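Local coordinates for prolyl endopeptidase (Myxococcus xanthus, PDB 2BKL), which probably cleaves oligopeptides after proline, and more slowly after alanine, as a serine endopeptidase of the prolyl oligopeptidase (S9A) family, at residues A58-F63 and S663-Y668; R81-R86 and L96-G101; G291-R296 and V314-S319. One frame throughout, in Å; residues are numbered along the deposited sequence.

Interaction 1: A58-F63 and S663-Y668; sequences ALAARF and SSVDLY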
loop_
_atom_site.group_PDB
_atom_site.type_symbol
_atom_site.label_atom_id
_atom_site.label_comp_id
_atom_site.label_asym_id
_atom_site.label_seq_id
_atom_site.Cartn_x
_atom_site.Cartn_y
_atom_site.Cartn_z
ATOM N N ALA A 58 -6.565 -25.305 15.718
ATOM C CA ALA A 58 -5.694 -24.512 16.593
ATOM C C ALA A 58 -5.349 -23.152 16.004
ATOM O O ALA A 58 -5.318 -22.151 16.721
ATOM C CB ALA A 58 -4.406 -25.259 16.921
ATOM N N LEU A 59 -5.055 -23.099 14.711
ATOM C CA LEU A 59 -4.724 -21.818 14.073
ATOM C C LEU A 59 -5.951 -20.908 14.143
ATOM O O LEU A 59 -5.835 -19.749 14.516
ATOM C CB LEU A 59 -4.292 -21.975 12.608
ATOM C CG LEU A 59 -2.853 -22.412 12.310
ATOM C CD1 LEU A 59 -2.756 -22.710 10.830
ATOM C CD2 LEU A 59 -1.835 -21.376 12.705
ATOM N N ALA A 60 -7.126 -21.437 13.815
ATOM C CA ALA A 60 -8.326 -20.603 13.807
ATOM C C ALA A 60 -8.626 -20.042 15.190
ATOM O O ALA A 60 -8.959 -18.869 15.308
ATOM C CB ALA A 60 -9.524 -21.349 13.291
ATOM N N ALA A 61 -8.462 -20.854 16.235
ATOM C CA ALA A 61 -8.765 -20.373 17.585
ATOM C C ALA A 61 -7.769 -19.280 17.947
ATOM O O ALA A 61 -8.122 -18.294 18.584
ATOM C CB ALA A 61 -8.720 -21.501 18.620
ATOM N N ARG A 62 -6.514 -19.456 17.540
ATOM C CA ARG A 62 -5.474 -18.519 17.923
ATOM C C ARG A 62 -5.643 -17.193 17.165
ATOM O O ARG A 62 -5.512 -16.108 17.751
ATOM C CB ARG A 62 -4.088 -19.126 17.663
ATOM C CG ARG A 62 -2.907 -18.251 18.095
ATOM C CD ARG A 62 -2.952 -17.774 19.555
ATOM N NE ARG A 62 -1.734 -17.050 19.914
ATOM C CZ ARG A 62 -1.664 -16.124 20.870
ATOM N NH1 ARG A 62 -2.732 -15.805 21.590
ATOM N NH2 ARG A 62 -0.506 -15.517 21.107
ATOM N N PHE A 63 -5.942 -17.283 15.873
ATOM C CA PHE A 63 -6.169 -16.077 15.071
ATOM C C PHE A 63 -7.429 -15.341 15.541
ATOM O O PHE A 63 -7.490 -14.121 15.481
ATOM C CB PHE A 63 -6.234 -16.388 13.577
ATOM C CG PHE A 63 -4.910 -16.770 12.960
ATOM C CD1 PHE A 63 -3.757 -16.070 13.256
ATOM C CD2 PHE A 63 -4.830 -17.824 12.080
ATOM C CE1 PHE A 63 -2.538 -16.405 12.657
ATOM C CE2 PHE A 63 -3.602 -18.173 11.487
ATOM C CZ PHE A 63 -2.470 -17.463 11.795
ATOM N N SER A 663 -8.366 -16.614 5.902
ATOM C CA SER A 663 -7.287 -16.527 4.930
ATOM C C SER A 663 -5.972 -16.915 5.595
ATOM O O SER A 663 -5.164 -17.620 4.986
ATOM C CB SER A 663 -7.199 -15.118 4.343
ATOM O OG SER A 663 -8.342 -14.889 3.547
ATOM N N SER A 664 -5.761 -16.486 6.840
ATOM C CA SER A 664 -4.543 -16.807 7.553
ATOM C C SER A 664 -4.490 -18.287 7.887
ATOM O O SER A 664 -3.424 -18.862 7.816
ATOM C CB SER A 664 -4.399 -15.953 8.826
ATOM O OG SER A 664 -4.143 -14.599 8.462
ATOM N N VAL A 665 -5.617 -18.889 8.279
ATOM C CA VAL A 665 -5.658 -20.317 8.530
ATOM C C VAL A 665 -5.214 -21.059 7.250
ATOM O O VAL A 665 -4.426 -21.998 7.293
ATOM C CB VAL A 665 -7.064 -20.804 9.005
ATOM C CG1 VAL A 665 -7.110 -22.321 9.079
ATOM C CG2 VAL A 665 -7.437 -20.175 10.367
ATOM N N ASP A 666 -5.757 -20.641 6.119
ATOM C CA ASP A 666 -5.425 -21.249 4.843
ATOM C C ASP A 666 -3.948 -21.094 4.509
ATOM O O ASP A 666 -3.315 -22.064 4.146
ATOM C CB ASP A 666 -6.327 -20.699 3.741
ATOM C CG ASP A 666 -7.733 -21.278 3.783
ATOM O OD1 ASP A 666 -8.011 -22.262 4.512
ATOM O OD2 ASP A 666 -8.647 -20.812 3.080
ATOM N N LEU A 667 -3.410 -19.891 4.626
ATOM C CA LEU A 667 -2.018 -19.609 4.324
ATOM C C LEU A 667 -1.100 -20.441 5.166
ATOM O O LEU A 667 -0.240 -21.137 4.637
ATOM C CB LEU A 667 -1.734 -18.114 4.553
ATOM C CG LEU A 667 -0.409 -17.557 4.011
ATOM C CD1 LEU A 667 -0.510 -16.009 3.873
ATOM C CD2 LEU A 667 0.770 -17.928 4.842
ATOM N N TYR A 668 -1.281 -20.408 6.484
ATOM C CA TYR A 668 -0.313 -21.046 7.370
ATOM C C TYR A 668 -0.485 -22.562 7.377
ATOM O O TYR A 668 0.514 -23.284 7.481
ATOM C CB TYR A 668 -0.262 -20.388 8.783
ATOM C CG TYR A 668 0.452 -19.037 8.706
ATOM C CD1 TYR A 668 1.831 -18.983 8.638
ATOM C CD2 TYR A 668 -0.251 -17.831 8.692
ATOM C CE1 TYR A 668 2.511 -17.763 8.530
ATOM C CE2 TYR A 668 0.426 -16.590 8.608
ATOM C CZ TYR A 668 1.817 -16.580 8.525
ATOM O OH TYR A 668 2.538 -15.394 8.404
#
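Ser664 opens the contact from helix 657-674 by laying its CB over one face of the Phe63 ring. CB sits 3.8 Å from the centre of the Phe63 ring, 21° off the ring normal and displaced toward the rim. This is a CH-pi contact. The Ser664 hydroxyl takes no part in it and makes a weak hydrogen bond to Ala660 O in its own helix.

Val665 comes next and meets three residues of the partner helix. With CG1 anti to the backbone N (chi1 173°), CG2 is the branch that touches. CG2 lies 3.6 Å from Ala60 CA and 3.8 Å from Ala60 CB. The same methyl meets the Phe63 ring at its edge, in the ring plane, 3.9 Å from Phe63 CD2. Leu59 CB is a looser neighbour. The small Ala60 allows this close approach to the backbone of helix 56-67.

Asp666 turns away from the contact, yet it still ties the helices together through a salt bridge to Arg56. A second salt bridge joins it to Arg644.

Tyr668, one turn on from Ser664, meets two side chains. Its CB is 4.0 Å from Leu59 CD1, and its CD2 is 3.8 Å from Phe63 CZ. The Phe63 and Tyr668 side chains cross at about a right angle. An alanine in place of Phe63 would probably leave Ser664 CB and Tyr668 CD2 without their aromatic partner and open a gap between the helices.

The two helices run at 138° to each other, their segment axes 9.2 Å apart at closest. They join the N-terminal part of the chain to the C-terminal helix of the hydrolase fold. Without hydrogen bonds between the segments, the fit of Val665, Phe63 and Leu59 probably sets their pose, with the Asp666-Arg56 tie alongside.

Interaction 2: R81-R86 and L96-G101; sequences RFFYVR and LYWRQG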
loop_
_atom_site.group_PDB
_atom_site.type_symbol
_atom_site.label_atom_id
_atom_site.label_comp_id
_atom_site.label_asym_id
_atom_site.label_seq_id
_atom_site.Cartn_x
_atom_site.Cartn_y
_atom_site.Cartn_z
ATOM N N ARG A 81 -14.079 19.232 18.639
ATOM C CA ARG A 81 -14.539 17.853 18.536
ATOM C C ARG A 81 -13.412 16.951 18.085
ATOM O O ARG A 81 -12.443 17.385 17.457
ATOM C CB ARG A 81 -15.672 17.764 17.535
ATOM C CG ARG A 81 -16.920 18.464 18.000
ATOM C CD ARG A 81 -18.055 18.397 17.044
ATOM N NE ARG A 81 -19.253 18.905 17.682
ATOM C CZ ARG A 81 -20.428 18.992 17.088
ATOM N NH1 ARG A 81 -20.611 18.624 15.826
ATOM N NH2 ARG A 81 -21.455 19.457 17.777
ATOM N N PHE A 82 -13.497 15.686 18.448
ATOM C CA PHE A 82 -12.530 14.686 18.110
ATOM C C PHE A 82 -13.214 13.598 17.326
ATOM O O PHE A 82 -14.319 13.182 17.683
ATOM C CB PHE A 82 -11.935 14.061 19.382
ATOM C CG PHE A 82 -11.031 14.966 20.144
ATOM C CD1 PHE A 82 -11.548 16.009 20.887
ATOM C CD2 PHE A 82 -9.667 14.733 20.176
ATOM C CE1 PHE A 82 -10.709 16.848 21.627
ATOM C CE2 PHE A 82 -8.832 15.557 20.920
ATOM C CZ PHE A 82 -9.362 16.620 21.628
ATOM N N PHE A 83 -12.549 13.119 16.288
ATOM C CA PHE A 83 -13.076 12.103 15.388
ATOM C C PHE A 83 -12.028 11.030 15.211
ATOM O O PHE A 83 -10.859 11.330 14.962
ATOM C CB PHE A 83 -13.392 12.696 14.011
ATOM C CG PHE A 83 -14.446 13.763 14.038
ATOM C CD1 PHE A 83 -14.154 15.051 14.447
ATOM C CD2 PHE A 83 -15.754 13.471 13.714
ATOM C CE1 PHE A 83 -15.150 16.022 14.500
ATOM C CE2 PHE A 83 -16.734 14.458 13.761
ATOM C CZ PHE A 83 -16.424 15.699 14.145
ATOM N N TYR A 84 -12.402 9.767 15.321
ATOM C CA TYR A 84 -11.425 8.690 15.363
ATOM C C TYR A 84 -12.124 7.357 15.148
ATOM O O TYR A 84 -13.323 7.215 15.436
ATOM C CB TYR A 84 -10.642 8.710 16.711
ATOM C CG TYR A 84 -11.589 8.759 17.885
ATOM C CD1 TYR A 84 -12.050 9.969 18.359
ATOM C CD2 TYR A 84 -12.097 7.594 18.452
ATOM C CE1 TYR A 84 -12.954 10.041 19.374
ATOM C CE2 TYR A 84 -13.006 7.662 19.481
ATOM C CZ TYR A 84 -13.440 8.886 19.929
ATOM O OH TYR A 84 -14.345 9.003 20.951
ATOM N N VAL A 85 -11.388 6.412 14.601
ATOM C CA VAL A 85 -11.892 5.079 14.357
ATOM C C VAL A 85 -11.504 4.130 15.494
ATOM O O VAL A 85 -10.383 4.189 16.010
ATOM C CB VAL A 85 -11.367 4.596 13.011
ATOM C CG1 VAL A 85 -11.656 3.142 12.792
ATOM C CG2 VAL A 85 -12.003 5.425 11.887
ATOM N N ARG A 86 -12.420 3.236 15.874
ATOM C CA ARG A 86 -12.129 2.168 16.815
ATOM C C ARG A 86 -12.379 0.823 16.180
ATOM O O ARG A 86 -13.255 0.677 15.339
ATOM C CB ARG A 86 -13.041 2.224 18.038
ATOM C CG ARG A 86 -12.834 3.406 18.990
ATOM C CD ARG A 86 -13.631 3.252 20.277
ATOM N NE ARG A 86 -13.502 4.346 21.234
ATOM C CZ ARG A 86 -12.532 4.465 22.127
ATOM N NH1 ARG A 86 -11.547 3.584 22.176
ATOM N NH2 ARG A 86 -12.527 5.506 22.955
ATOM N N LEU A 96 -16.308 4.634 12.960
ATOM C CA LEU A 96 -15.940 6.035 13.165
ATOM C C LEU A 96 -16.796 6.634 14.284
ATOM O O LEU A 96 -18.012 6.567 14.226
ATOM C CB LEU A 96 -16.150 6.828 11.872
ATOM C CG LEU A 96 -15.766 8.299 11.969
ATOM C CD1 LEU A 96 -14.315 8.500 12.293
ATOM C CD2 LEU A 96 -16.084 9.053 10.668
ATOM N N TYR A 97 -16.139 7.141 15.322
ATOM C CA TYR A 97 -16.726 7.805 16.471
ATOM C C TYR A 97 -16.389 9.280 16.498
ATOM O O TYR A 97 -15.399 9.723 15.906
ATOM C CB TYR A 97 -16.126 7.196 17.751
ATOM C CG TYR A 97 -16.657 5.831 18.077
ATOM C CD1 TYR A 97 -16.122 4.706 17.504
ATOM C CD2 TYR A 97 -17.713 5.679 18.972
ATOM C CE1 TYR A 97 -16.621 3.450 17.808
ATOM C CE2 TYR A 97 -18.223 4.425 19.269
ATOM C CZ TYR A 97 -17.654 3.325 18.682
ATOM O OH TYR A 97 -18.162 2.077 18.973
ATOM N N TRP A 98 -17.166 10.039 17.250
ATOM C CA TRP A 98 -16.819 11.398 17.599
ATOM C C TRP A 98 -17.179 11.702 19.047
ATOM O O TRP A 98 -18.000 11.015 19.668
ATOM C CB TRP A 98 -17.471 12.427 16.652
ATOM C CG TRP A 98 -18.930 12.649 16.901
ATOM C CD1 TRP A 98 -19.955 11.847 16.512
ATOM C CD2 TRP A 98 -19.527 13.761 17.566
ATOM N NE1 TRP A 98 -21.153 12.366 16.925
ATOM C CE2 TRP A 98 -20.923 13.556 17.556
ATOM C CE3 TRP A 98 -19.031 14.913 18.170
ATOM C CZ2 TRP A 98 -21.817 14.461 18.129
ATOM C CZ3 TRP A 98 -19.926 15.816 18.737
ATOM C CH2 TRP A 98 -21.296 15.584 18.706
ATOM N N ARG A 99 -16.543 12.740 19.579
ATOM C CA ARG A 99 -16.902 13.272 20.871
ATOM C C ARG A 99 -16.650 14.761 20.924
ATOM O O ARG A 99 -15.792 15.310 20.186
ATOM C CB ARG A 99 -16.142 12.576 21.995
ATOM C CG ARG A 99 -14.648 12.754 21.961
ATOM C CD ARG A 99 -13.941 12.214 23.206
ATOM N NE ARG A 99 -13.952 10.765 23.234
ATOM C CZ ARG A 99 -13.633 10.028 24.284
ATOM N NH1 ARG A 99 -13.284 10.600 25.427
ATOM N NH2 ARG A 99 -13.679 8.701 24.195
ATOM N N GLN A 100 -17.395 15.415 21.806
ATOM C CA GLN A 100 -17.240 16.830 22.053
ATOM C C GLN A 100 -16.266 17.018 23.198
ATOM O O GLN A 100 -16.563 16.656 24.345
ATOM C CB GLN A 100 -18.583 17.432 22.421
ATOM C CG GLN A 100 -18.509 18.948 22.585
ATOM C CD GLN A 100 -18.553 19.637 21.240
ATOM O OE1 GLN A 100 -19.446 19.373 20.457
ATOM N NE2 GLN A 100 -17.574 20.495 20.965
ATOM N N GLY A 101 -15.114 17.597 22.912
ATOM C CA GLY A 101 -14.075 17.768 23.909
ATOM C C GLY A 101 -13.327 16.485 24.215
ATOM O O GLY A 101 -13.727 15.376 23.840
#
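Strands 81-86 and 96-100 run antiparallel, and Phe82-Arg99 and Tyr84-Tyr97 form hydrogen-bonded pairs. They make a beta hairpin, the two middle strands of a four-stranded blade in the beta-propeller domain.

One face carries Arg81, Phe83, Val85, Leu96, Trp98 and Gln100. Phe83 lies beside Trp98, with CD2 3.6 Å from Trp98 CB. The Phe83 ring and the five-membered ring of Trp98 are near parallel but barely overlap. Trp98 CZ3 sits over one face of the Arg81 guanidinium, 3.3 Å from Arg81 NE. The far end of Arg81 is held outside the hairpin by a salt bridge to Asp155 and a bond to Gly132 O. Trp126 of strand 121-128 packs against Phe83, Val85 and Leu96.

The other face carries Phe82, Tyr84, Tyr97 and Arg99. Arg86 CD lies over the Tyr97 ring as a CH-pi contact, 4.2 Å from its centre. Arg99 NE donates to Tyr84 OH at 2.9 Å, with the oxygen in the guanidinium plane. Arg86 NH2 and Arg99 NH2 come within 3.6 Å of each other, and Glu106 forms salt bridges to both, which probably offsets their repulsion. Glu106 also hydrogen-bonds Tyr84 OH.

At the strand end, Arg81 NE donates to Gln100 OE1 at 2.8 Å, with an N-H...O angle of 163° and NE tilted 33° from the amide carbonyl plane.

Interaction 3: G291-R296 and V314-S319; sequences GAPRQR and VPEDSS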
loop_
_atom_site.group_PDB
_atom_site.type_symbol
_atom_site.label_atom_id
_atom_site.label_comp_id
_atom_site.label_asym_id
_atom_site.label_seq_id
_atom_site.Cartn_x
_atom_site.Cartn_y
_atom_site.Cartn_z
ATOM N N GLY A 291 18.164 17.621 -6.892
ATOM C CA GLY A 291 19.536 17.759 -6.440
ATOM C C GLY A 291 19.800 17.197 -5.051
ATOM O O GLY A 291 20.725 17.632 -4.385
ATOM N N ALA A 292 19.024 16.189 -4.646
ATOM C CA ALA A 292 19.089 15.647 -3.300
ATOM C C ALA A 292 18.354 14.306 -3.269
ATOM O O ALA A 292 17.192 14.235 -2.945
ATOM C CB ALA A 292 18.449 16.634 -2.308
ATOM N N PRO A 293 19.020 13.232 -3.656
ATOM C CA PRO A 293 18.410 11.899 -3.676
ATOM C C PRO A 293 17.720 11.469 -2.378
ATOM O O PRO A 293 16.696 10.820 -2.466
ATOM C CB PRO A 293 19.587 10.983 -3.996
ATOM C CG PRO A 293 20.496 11.850 -4.819
ATOM C CD PRO A 293 20.390 13.225 -4.192
ATOM N N ARG A 294 18.244 11.864 -1.209
ATOM C CA ARG A 294 17.584 11.605 0.074
ATOM C C ARG A 294 16.669 12.735 0.592
ATOM O O ARG A 294 16.189 12.676 1.727
ATOM C CB ARG A 294 18.625 11.252 1.126
ATOM C CG ARG A 294 19.314 9.897 0.891
ATOM C CD ARG A 294 20.358 9.576 1.954
ATOM N NE ARG A 294 21.359 10.640 2.041
ATOM C CZ ARG A 294 22.481 10.687 1.364
ATOM N NH1 ARG A 294 22.832 9.702 0.531
ATOM N NH2 ARG A 294 23.281 11.726 1.518
ATOM N N GLN A 295 16.413 13.719 -0.273
ATOM C CA GLN A 295 15.448 14.812 -0.103
ATOM C C GLN A 295 15.904 15.918 0.825
ATOM O O GLN A 295 16.765 15.751 1.695
ATOM C CB GLN A 295 14.042 14.304 0.281
ATOM C CG GLN A 295 13.448 13.425 -0.810
ATOM C CD GLN A 295 11.936 13.450 -0.910
ATOM O OE1 GLN A 295 11.390 13.951 -1.900
ATOM N NE2 GLN A 295 11.246 12.899 0.082
ATOM N N ARG A 296 15.304 17.069 0.587
ATOM C CA ARG A 296 15.595 18.296 1.313
ATOM C C ARG A 296 14.363 19.181 1.284
ATOM O O ARG A 296 13.386 18.866 0.586
ATOM C CB ARG A 296 16.808 19.005 0.686
ATOM C CG ARG A 296 16.672 19.368 -0.778
ATOM C CD ARG A 296 17.919 20.084 -1.271
ATOM N NE ARG A 296 18.009 20.223 -2.706
ATOM C CZ ARG A 296 18.899 21.010 -3.307
ATOM N NH1 ARG A 296 19.780 21.711 -2.595
ATOM N NH2 ARG A 296 18.922 21.085 -4.619
ATOM N N VAL A 314 16.210 23.054 5.046
ATOM C CA VAL A 314 16.616 21.783 5.637
ATOM C C VAL A 314 17.435 21.064 4.585
ATOM O O VAL A 314 16.887 20.515 3.613
ATOM C CB VAL A 314 15.427 20.893 6.073
ATOM C CG1 VAL A 314 15.953 19.565 6.697
ATOM C CG2 VAL A 314 14.565 21.594 7.063
ATOM N N PRO A 315 18.757 21.135 4.678
ATOM C CA PRO A 315 19.590 20.460 3.688
ATOM C C PRO A 315 19.458 18.958 3.696
ATOM O O PRO A 315 18.979 18.385 4.660
ATOM C CB PRO A 315 21.019 20.881 4.087
ATOM C CG PRO A 315 20.836 22.117 4.827
ATOM C CD PRO A 315 19.560 21.950 5.601
ATOM N N GLU A 316 19.846 18.324 2.603
ATOM C CA GLU A 316 19.906 16.876 2.560
ATOM C C GLU A 316 20.766 16.347 3.702
ATOM O O GLU A 316 21.872 16.857 3.951
ATOM C CB GLU A 316 20.485 16.413 1.213
ATOM C CG GLU A 316 20.374 14.928 0.946
ATOM C CD GLU A 316 20.998 14.485 -0.370
ATOM O OE1 GLU A 316 21.875 15.209 -0.912
ATOM O OE2 GLU A 316 20.652 13.389 -0.834
ATOM N N ASP A 317 20.274 15.325 4.375
ATOM C CA ASP A 317 21.027 14.711 5.462
ATOM C C ASP A 317 22.228 13.943 4.931
ATOM O O ASP A 317 22.225 13.474 3.802
ATOM C CB ASP A 317 20.110 13.803 6.286
ATOM C CG ASP A 317 20.730 13.415 7.614
ATOM O OD1 ASP A 317 21.384 12.352 7.674
ATOM O OD2 ASP A 317 20.581 14.107 8.635
ATOM N N SER A 318 23.264 13.824 5.756
ATOM C CA SER A 318 24.483 13.140 5.329
ATOM C C SER A 318 24.258 11.657 5.053
ATOM O O SER A 318 24.987 11.072 4.263
ATOM C CB SER A 318 25.622 13.347 6.349
ATOM O OG SER A 318 25.281 12.849 7.632
ATOM N N SER A 319 23.259 11.039 5.699
ATOM C CA SER A 319 22.977 9.637 5.484
ATOM C C SER A 319 21.499 9.241 5.473
ATOM O O SER A 319 21.174 8.258 4.831
ATOM C CB SER A 319 23.704 8.782 6.523
ATOM O OG SER A 319 23.212 9.045 7.816
HETATM O O HOH W 1 21.558 18.112 -1.683
HETATM O O HOH W 2 17.784 13.885 3.780
HETATM O O HOH W 3 17.027 16.455 5.074
#
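Glu316 OE2 accepts the backbone N-H of Arg294 at 2.9 Å. The bond is nearly straight, 167° at the hydrogen, and comes in on the anti side of the carboxylate. Glu316 has CG anti to its backbone N (chi1 -170°) and is extended beyond CG, which carries the acid across to the turn. OE2 also lies 3.4 Å from Pro293 CD. Ala292 CB lies over one face of the carboxylate, 3.9 Å from Glu316 CD, and the Arg294 guanidinium lies over the other. The second oxygen, OE1, receives a hydrogen bond from water 1, which also donates to Gly291 O.

Arg294 meets the acid a second time through its guanidinium. The two planes stack, 20° apart. Glu316 OE2 sits over one face, 3.9 Å from Arg294 NH2, so this is a long salt bridge of charges alone. The guanidinium instead aims its edge at Asp317 O, with NH2 donating at 3.1 Å and NE giving a weak bond. Ser319 CA and Ser318 O lie over the opposite face.

The segments are two loops of the beta-propeller domain. Residues 291-296 connect strands 283-288 and 296-300 of one blade. Residues 314-319 lead from strand 311-314, at the edge of that blade, to strand 321-328 of the next sheet. Ala292 to Gln295 form a type I beta turn, whose third residue, Arg294, offers its N-H to the acid. A backbone hydrogen bond between Pro293 and Lys491 also links this loop to the hydrolase part of the chain.

Water 2 bridges Arg294 O and Asp317 N, accepting from the latter. Asp317 OD1 accepts from Ser319 N as an Asx turn and also bonds Ala320 N, while OD2 forms a salt bridge to Arg345. Arg296 CB packs on Val314 O at 3.3 Å.

Overall arrangement
Interaction 1 is a buried contact between helices, interaction 2 is partly buried, and interaction 3 lies at the surface. Chemistry follows place. The helices meet through apolar side chains. To aromatic packing the hairpin adds backbone bonds, arginine side-chain hydrogen bonds and a like-charged arginine pair bridged by an acid. The loops rely on a carboxylate taking a backbone N-H, a guanidinium on a backbone carbonyl, and water. Interactions 2 and 3 both belong to the propeller but to different four-stranded sheets, their centres about 38 Å apart. One joins neighbouring strands, the other loops. Interaction 1 brings together residues some 600 positions apart. Interactions 1 and 3 lie on opposite sides of the chain's centre.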